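KLLA0F20702p (Kluyveromyces lactis, PDB 5Y5A) probably helps recruit telomerase to telomeres as the yeast Est1 subunit that binds Cdc13, seen here as its largely helical N-terminal part. Local coordinates at residues Q363-L368 against A426-C431; K412-C417 against N458-S463. All coordinates share one frame; numbering follows the deposited sequence.

Interactions 1 and 2 alternate along the chain: 363-368 is followed by 412-417, then 426-431, then 458-463. All four segments fall in the Est1 DNA/RNA-binding family region. The centres of the two interactions are 19 Å apart and their nearest atoms about 7 Å apart, so they do not touch. The loop of interaction 2 leads directly into helix 421-433, which supplies half of interaction 1. Helix 526-546 links them in space, because Leu-537 touches both Ala-426 and Leu-460. Interaction 1 is buried, 13 Å from the chain centre; interaction 2 is partly buried, at 29 Å. Met-430 of 426-431 packs on an aromatic side chain of the bound peptide, probably the Cdc13 part of the complex.

Interaction 1 of 2, residues Q363-L368 against A426-C431; sequences QDLILL and ARIMMC
Leu-365 meets Ile-428 and Met-429 without a flat group on either side, so there are no ring faces or edges to assign across this contact; methyl groups do the touching. The fork of Leu-365 is divided between two neighbours on helix 421-433. Its CD2 methyl lies 4.1 Å from CG2 of Ile-428, the branch methyl, and its CD1 methyl lies 4.1 Å from CE of Met-429. The bonds from the backbone of Leu-365 and Ile-428 point at the opposing helix, whereas Met-429 starts off to one side and comes closer only at its end. The chain is extended beyond CG (chi2 -178°), which gives it that reach; it crosses the leucine at about a right angle. On the other side, Leu-365 holds CG anti to the backbone N (chi1 170°), thrusting the fork into the interface. Ile-366 lies a little farther off, with CG1 4.6 Å from CD1 of Ile-428. No hydrogen bond crosses between the segments. The backbones stay well separated, Leu-365 CA being 8.7 Å from Met-429 CA, and 176 Å² is buried in total, with Leu-365 the largest contributor. Phe-402 of helix 385-410 touches both Leu-365 and Met-429, and Leu-488 touches Ile-428. Arg-427 makes salt bridges to Glu-484, Asp-485 and Asp-500. Helix 339-379 therefore packs against helix 421-433 beside helix 385-410, with helix 251-263 touching Ile-366 and Leu-367, and helix 526-546 touching Ala-426, Arg-427 and Met-430.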
ATOM      1  N   GLN A 363       4.405  -3.589   8.789  1.00 43.59           N
ATOM      2  CA  GLN A 363       3.428  -2.653   8.235  1.00 41.62           C
ATOM      3  C   GLN A 363       3.511  -1.302   8.938  1.00 36.97           C
ATOM      4  O   GLN A 363       3.467  -0.260   8.292  1.00 35.64           O
ATOM      5  CB  GLN A 363       2.007  -3.212   8.344  1.00 39.20           C
ATOM      6  CG  GLN A 363       0.992  -2.379   7.565  1.00 47.85           C
ATOM      7  CD  GLN A 363      -0.368  -3.037   7.482  1.00 51.47           C
ATOM      8  OE1 GLN A 363      -0.647  -3.794   6.547  1.00 51.24           O
ATOM      9  NE2 GLN A 363      -1.223  -2.755   8.461  1.00 42.58           N
ATOM     10  N   ASP A 364       3.659  -1.336  10.261  1.00 34.69           N
ATOM     11  CA  ASP A 364       3.775  -0.124  11.061  1.00 41.36           C
ATOM     12  C   ASP A 364       4.950   0.747  10.613  1.00 44.70           C
ATOM     13  O   ASP A 364       4.838   1.968  10.565  1.00 39.82           O
ATOM     14  CB  ASP A 364       3.934  -0.475  12.546  1.00 33.08           C
ATOM     15  CG  ASP A 364       2.612  -0.813  13.221  1.00 45.42           C
ATOM     16  OD1 ASP A 364       1.581  -0.951  12.524  1.00 37.45           O
ATOM     17  OD2 ASP A 364       2.618  -0.953  14.467  1.00 43.50           O
ATOM     18  N   LEU A 365       6.073   0.101  10.298  1.00 49.46           N
ATOM     19  CA  LEU A 365       7.266   0.796   9.819  1.00 43.94           C
ATOM     20  C   LEU A 365       6.990   1.559   8.528  1.00 37.91           C
ATOM     21  O   LEU A 365       7.281   2.749   8.426  1.00 35.10           O
ATOM     22  CB  LEU A 365       8.413  -0.199   9.611  1.00 44.26           C
ATOM     23  CG  LEU A 365       9.646   0.357   8.899  1.00 43.45           C
ATOM     24  CD1 LEU A 365      10.423   1.312   9.795  1.00 38.81           C
ATOM     25  CD2 LEU A 365      10.549  -0.772   8.396  1.00 49.97           C
ATOM     26  N   ILE A 366       6.405   0.883   7.548  1.00 40.81           N
ATOM     27  CA  ILE A 366       6.104   1.527   6.270  1.00 41.63           C
ATOM     28  C   ILE A 366       5.044   2.625   6.396  1.00 38.87           C
ATOM     29  O   ILE A 366       5.185   3.702   5.803  1.00 38.28           O
ATOM     30  CB  ILE A 366       5.643   0.502   5.239  1.00 43.88           C
ATOM     31  CG1 ILE A 366       6.714  -0.581   5.077  1.00 46.10           C
ATOM     32  CG2 ILE A 366       5.363   1.179   3.902  1.00 37.28           C
ATOM     33  CD1 ILE A 366       6.154  -1.880   4.564  1.00 43.54           C
ATOM     34  N   LEU A 367       3.987   2.357   7.161  1.00 35.65           N
ATOM     35  CA  LEU A 367       2.982   3.377   7.458  1.00 36.12           C
ATOM     36  C   LEU A 367       3.649   4.645   8.011  1.00 38.87           C
ATOM     37  O   LEU A 367       3.381   5.754   7.555  1.00 38.51           O
ATOM     38  CB  LEU A 367       1.961   2.844   8.459  1.00 29.15           C
ATOM     39  CG  LEU A 367       1.031   3.852   9.135  1.00 35.86           C
ATOM     40  CD1 LEU A 367       0.031   4.444   8.134  1.00 40.21           C
ATOM     41  CD2 LEU A 367       0.293   3.195  10.291  1.00 39.38           C
ATOM     42  N   LEU A 368       4.534   4.452   8.985  1.00 37.79           N
ATOM     43  CA  LEU A 368       5.226   5.543   9.660  1.00 38.50           C
ATOM     44  C   LEU A 368       6.130   6.336   8.717  1.00 40.69           C
ATOM     45  O   LEU A 368       6.109   7.571   8.714  1.00 39.62           O
ATOM     46  CB  LEU A 368       6.045   4.987  10.829  1.00 41.67           C
ATOM     47  CG  LEU A 368       6.733   6.014  11.719  1.00 40.69           C
ATOM     48  CD1 LEU A 368       5.691   6.929  12.359  1.00 36.21           C
ATOM     49  CD2 LEU A 368       7.595   5.312  12.770  1.00 35.74           C
ATOM     50  N   ALA A 426      15.443  -3.347   7.887  1.00 41.35           N
ATOM     51  CA  ALA A 426      16.689  -2.585   7.805  1.00 43.16           C
ATOM     52  C   ALA A 426      16.925  -2.042   6.389  1.00 40.71           C
ATOM     53  O   ALA A 426      17.389  -0.911   6.236  1.00 41.06           O
ATOM     54  CB  ALA A 426      17.875  -3.440   8.263  1.00 40.79           C
ATOM     55  N   ARG A 427      16.612  -2.837   5.362  1.00 40.26           N
ATOM     56  CA  ARG A 427      16.791  -2.392   3.972  1.00 42.87           C
ATOM     57  C   ARG A 427      15.932  -1.170   3.686  1.00 45.91           C
ATOM     58  O   ARG A 427      16.359  -0.218   3.041  1.00 40.01           O
ATOM     59  CB  ARG A 427      16.423  -3.489   2.972  1.00 40.36           C
ATOM     60  CG  ARG A 427      17.430  -4.603   2.806  1.00 48.05           C
ATOM     61  CD  ARG A 427      17.001  -5.507   1.666  1.00 44.83           C
ATOM     62  NE  ARG A 427      16.975  -4.801   0.387  1.00 39.31           N
ATOM     63  CZ  ARG A 427      16.158  -5.110  -0.616  1.00 44.71           C
ATOM     64  NH1 ARG A 427      16.202  -4.423  -1.753  1.00 44.38           N
ATOM     65  NH2 ARG A 427      15.291  -6.108  -0.482  1.00 45.59           N
ATOM     66  N   ILE A 428      14.706  -1.228   4.181  1.00 44.97           N
ATOM     67  CA  ILE A 428      13.717  -0.204   3.925  1.00 43.32           C
ATOM     68  C   ILE A 428      14.099   1.130   4.579  1.00 41.76           C
ATOM     69  O   ILE A 428      13.975   2.195   3.956  1.00 40.60           O
ATOM     70  CB  ILE A 428      12.352  -0.708   4.392  1.00 39.89           C
ATOM     71  CG1 ILE A 428      11.860  -1.756   3.397  1.00 34.11           C
ATOM     72  CG2 ILE A 428      11.357   0.418   4.555  1.00 35.73           C
ATOM     73  CD1 ILE A 428      10.708  -2.540   3.904  1.00 42.30           C
ATOM     74  N   MET A 429      14.598   1.064   5.811  1.00 36.50           N
ATOM     75  CA  MET A 429      15.116   2.250   6.484  1.00 43.70           C
ATOM     76  C   MET A 429      16.216   2.921   5.657  1.00 45.93           C
ATOM     77  O   MET A 429      16.159   4.117   5.390  1.00 41.29           O
ATOM     78  CB  MET A 429      15.652   1.893   7.877  1.00 44.04           C
ATOM     79  CG  MET A 429      14.590   1.364   8.855  1.00 41.56           C
ATOM     80  SD  MET A 429      15.288   1.034  10.497  1.00 45.87           S
ATOM     81  CE  MET A 429      14.047  -0.045  11.210  1.00 40.14           C
ATOM     82  N   MET A 430      17.204   2.135   5.240  1.00 44.56           N
ATOM     83  CA  MET A 430      18.334   2.669   4.502  1.00 47.00           C
ATOM     84  C   MET A 430      17.923   3.198   3.137  1.00 43.58           C
ATOM     85  O   MET A 430      18.409   4.233   2.696  1.00 43.52           O
ATOM     86  CB  MET A 430      19.418   1.604   4.345  1.00 47.37           C
ATOM     87  CG  MET A 430      19.899   1.050   5.668  1.00 49.63           C
ATOM     88  SD  MET A 430      20.324   2.362   6.831  1.00 55.31           S
ATOM     89  CE  MET A 430      21.649   3.135   5.930  1.00 43.59           C
ATOM     90  N   CYS A 431      17.028   2.488   2.471  1.00 34.84           N
ATOM     91  CA  CYS A 431      16.567   2.928   1.163  1.00 42.68           C
ATOM     92  C   CYS A 431      15.779   4.223   1.274  1.00 41.40           C
ATOM     93  O   CYS A 431      15.873   5.096   0.406  1.00 41.23           O
ATOM     94  CB  CYS A 431      15.722   1.847   0.500  1.00 44.69           C
ATOM     95  SG  CYS A 431      16.713   0.506  -0.160  1.00 46.16           S
TER

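Interaction 2 of 2, residues K412-C417 against N458-S463; sequences KEFKNC and NELLSS
A type I beta turn, Glu-413 to Asn-416, in the connection between helices 385-410 and 421-433 presents Phe-414 to Glu-459, Leu-460 and Ser-463 at the C-terminal end of helix 447-462. Evidence for a CH-pi contact is direct: Glu-459 CB sits over one face of the Phe-414 ring, offset toward the rim, 3.8 Å from its centroid and 20° off the normal. The glutamate chain bends at chi2, bringing OE2 to 3.3 Å from Phe-414 CZ, with the carboxylate turned 47° from the ring plane. At the ring edge, Ser-463 OG approaches Phe-414 CE1 at 3.7 Å while donating to Glu-459 O. Leu-460 CD2 comes in obliquely, 4.2 Å from Phe-414 CD1. Phe-414 reaches them with CG between the backbone N and the carbonyl carbon (chi1 64°), a crowded position. Replacing Phe-414 by an alanine would remove the ring, which would probably leave Glu-459 CB without its aromatic face and open a gap beside Leu-460. The turn is closed by Asn-416 N bonding Glu-413 O at 3.0 Å and braced by Asn-416 ND2, which meets Glu-413 OE2 at 3.2 Å from above the carboxylate plane. His-530 of helix 526-546 bonds Phe-414 O, and Leu-460 packs on Leu-537 and Val-538. The geometry is that of a type I turn in a helix-helix connection that lays an aromatic ring against the C-terminal end of a later helix in a mostly helical domain.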
ATOM      1  N   LYS A 412      18.138  -8.926  17.766  1.00 41.28           N
ATOM      2  CA  LYS A 412      17.880 -10.248  18.342  1.00 49.66           C
ATOM      3  C   LYS A 412      17.527 -11.275  17.267  1.00 48.34           C
ATOM      4  O   LYS A 412      17.345 -12.449  17.573  1.00 53.12           O
ATOM      5  CB  LYS A 412      16.752 -10.192  19.382  1.00 49.77           C
ATOM      6  CG  LYS A 412      16.946  -9.162  20.490  1.00 54.55           C
ATOM      7  CD  LYS A 412      16.034  -9.451  21.689  1.00 60.10           C
ATOM      8  CE  LYS A 412      16.019  -8.279  22.672  1.00 61.06           C
ATOM      9  NZ  LYS A 412      15.195  -8.563  23.885  1.00 57.46           N
ATOM     10  N   GLU A 413      17.431 -10.842  16.011  1.00 46.40           N
ATOM     11  CA  GLU A 413      16.968 -11.739  14.953  1.00 52.11           C
ATOM     12  C   GLU A 413      17.746 -11.668  13.634  1.00 49.44           C
ATOM     13  O   GLU A 413      17.263 -12.152  12.611  1.00 45.03           O
ATOM     14  CB  GLU A 413      15.489 -11.465  14.656  1.00 53.41           C
ATOM     15  CG  GLU A 413      14.559 -11.644  15.844  1.00 51.28           C
ATOM     16  CD  GLU A 413      14.467 -13.087  16.305  1.00 49.87           C
ATOM     17  OE1 GLU A 413      14.061 -13.321  17.468  1.00 49.15           O
ATOM     18  OE2 GLU A 413      14.787 -13.988  15.501  1.00 52.01           O
ATOM     19  N   PHE A 414      18.947 -11.099  13.646  1.00 48.76           N
ATOM     20  CA  PHE A 414      19.648 -10.871  12.383  1.00 47.95           C
ATOM     21  C   PHE A 414      20.129 -12.176  11.752  1.00 52.87           C
ATOM     22  O   PHE A 414      20.488 -12.186  10.576  1.00 54.56           O
ATOM     23  CB  PHE A 414      20.823  -9.899  12.566  1.00 44.91           C
ATOM     24  CG  PHE A 414      21.914 -10.411  13.471  1.00 47.42           C
ATOM     25  CD1 PHE A 414      22.933 -11.214  12.972  1.00 43.02           C
ATOM     26  CD2 PHE A 414      21.930 -10.074  14.816  1.00 48.49           C
ATOM     27  CE1 PHE A 414      23.933 -11.676  13.795  1.00 42.89           C
ATOM     28  CE2 PHE A 414      22.929 -10.538  15.648  1.00 53.80           C
ATOM     29  CZ  PHE A 414      23.929 -11.345  15.139  1.00 53.43           C
ATOM     30  N   LYS A 415      20.115 -13.272  12.518  1.00 52.41           N
ATOM     31  CA  LYS A 415      20.498 -14.582  11.987  1.00 52.66           C
ATOM     32  C   LYS A 415      19.303 -15.395  11.497  1.00 51.85           C
ATOM     33  O   LYS A 415      19.464 -16.477  10.918  1.00 47.37           O
ATOM     34  CB  LYS A 415      21.259 -15.396  13.043  1.00 55.11           C
ATOM     35  CG  LYS A 415      22.597 -14.800  13.437  1.00 55.00           C
ATOM     36  CD  LYS A 415      23.334 -15.677  14.429  1.00 64.14           C
ATOM     37  CE  LYS A 415      24.611 -14.995  14.883  1.00 74.21           C
ATOM     38  NZ  LYS A 415      25.379 -15.799  15.872  1.00 80.53           N
ATOM     39  N   ASN A 416      18.104 -14.878  11.736  1.00 52.52           N
ATOM     40  CA  ASN A 416      16.876 -15.599  11.396  1.00 51.93           C
ATOM     41  C   ASN A 416      16.686 -15.704   9.879  1.00 51.85           C
ATOM     42  O   ASN A 416      16.385 -14.712   9.210  1.00 48.34           O
ATOM     43  CB  ASN A 416      15.671 -14.902  12.044  1.00 56.84           C
ATOM     44  CG  ASN A 416      14.393 -15.720  11.961  1.00 56.03           C
ATOM     45  OD1 ASN A 416      14.111 -16.364  10.952  1.00 57.97           O
ATOM     46  ND2 ASN A 416      13.606 -15.690  13.033  1.00 51.15           N
ATOM     47  N   CYS A 417      16.853 -16.908   9.345  1.00 51.10           N
ATOM     48  CA  CYS A 417      16.698 -17.148   7.913  1.00 55.76           C
ATOM     49  C   CYS A 417      15.254 -17.474   7.519  1.00 62.20           C
ATOM     50  O   CYS A 417      14.936 -17.569   6.336  1.00 62.80           O
ATOM     51  CB  CYS A 417      17.617 -18.287   7.466  1.00 53.79           C
ATOM     52  SG  CYS A 417      19.391 -17.948   7.683  1.00 75.17           S
ATOM     53  N   ASN A 458      28.116  -4.268  12.779  1.00 45.54           N
ATOM     54  CA  ASN A 458      29.164  -5.083  13.407  1.00 46.48           C
ATOM     55  C   ASN A 458      28.745  -6.543  13.582  1.00 46.68           C
ATOM     56  O   ASN A 458      29.569  -7.448  13.420  1.00 45.03           O
ATOM     57  CB  ASN A 458      29.583  -4.501  14.770  1.00 47.18           C
ATOM     58  CG  ASN A 458      30.512  -3.287  14.636  1.00 50.61           C
ATOM     59  OD1 ASN A 458      31.078  -3.046  13.577  1.00 49.82           O
ATOM     60  ND2 ASN A 458      30.672  -2.530  15.719  1.00 48.70           N
ATOM     61  N   GLU A 459      27.475  -6.782  13.917  1.00 44.23           N
ATOM     62  CA  GLU A 459      26.979  -8.163  14.020  1.00 45.31           C
ATOM     63  C   GLU A 459      26.961  -8.813  12.639  1.00 49.11           C
ATOM     64  O   GLU A 459      27.283  -9.984  12.487  1.00 50.73           O
ATOM     65  CB  GLU A 459      25.573  -8.216  14.632  1.00 43.96           C
ATOM     66  CG  GLU A 459      25.481  -7.734  16.072  1.00 47.77           C
ATOM     67  CD  GLU A 459      26.300  -8.584  17.020  1.00 62.81           C
ATOM     68  OE1 GLU A 459      26.873  -8.023  17.979  1.00 70.75           O
ATOM     69  OE2 GLU A 459      26.376  -9.811  16.807  1.00 70.01           O
ATOM     70  N   LEU A 460      26.577  -8.043  11.630  1.00 49.83           N
ATOM     71  CA  LEU A 460      26.539  -8.570  10.275  1.00 53.53           C
ATOM     72  C   LEU A 460      27.943  -8.923   9.794  1.00 55.90           C
ATOM     73  O   LEU A 460      28.159  -9.998   9.238  1.00 55.53           O
ATOM     74  CB  LEU A 460      25.865  -7.568   9.334  1.00 48.50           C
ATOM     75  CG  LEU A 460      24.390  -7.351   9.693  1.00 45.63           C
ATOM     76  CD1 LEU A 460      23.706  -6.396   8.743  1.00 39.16           C
ATOM     77  CD2 LEU A 460      23.667  -8.685   9.738  1.00 51.83           C
ATOM     78  N   LEU A 461      28.901  -8.032  10.035  1.00 57.53           N
ATOM     79  CA  LEU A 461      30.289  -8.290   9.656  1.00 61.78           C
ATOM     80  C   LEU A 461      30.847  -9.544  10.331  1.00 65.06           C
ATOM     81  O   LEU A 461      31.710 -10.225   9.773  1.00 67.66           O
ATOM     82  CB  LEU A 461      31.164  -7.076   9.988  1.00 59.08           C
ATOM     83  CG  LEU A 461      30.935  -5.838   9.112  1.00 55.56           C
ATOM     84  CD1 LEU A 461      31.426  -4.580   9.807  1.00 49.79           C
ATOM     85  CD2 LEU A 461      31.630  -6.021   7.772  1.00 52.09           C
ATOM     86  N   SER A 462      30.349  -9.861  11.521  1.00 68.49           N
ATOM     87  CA  SER A 462      30.816 -11.048  12.241  1.00 73.01           C
ATOM     88  C   SER A 462      30.158 -12.330  11.727  1.00 76.34           C
ATOM     89  O   SER A 462      30.601 -13.431  12.048  1.00 75.26           O
ATOM     90  CB  SER A 462      30.557 -10.903  13.740  1.00 72.25           C
ATOM     91  OG  SER A 462      31.144  -9.720  14.252  1.00 70.73           O
ATOM     92  N   SER A 463      29.099 -12.180  10.937  1.00 79.18           N
ATOM     93  CA  SER A 463      28.397 -13.329  10.372  1.00 82.76           C
ATOM     94  C   SER A 463      29.165 -13.922   9.196  1.00 86.01           C
ATOM     95  O   SER A 463      29.448 -15.120   9.171  1.00 88.86           O
ATOM     96  CB  SER A 463      26.986 -12.932   9.931  1.00 78.90           C
ATOM     97  OG  SER A 463      26.216 -12.487  11.034  1.00 75.27           O
TER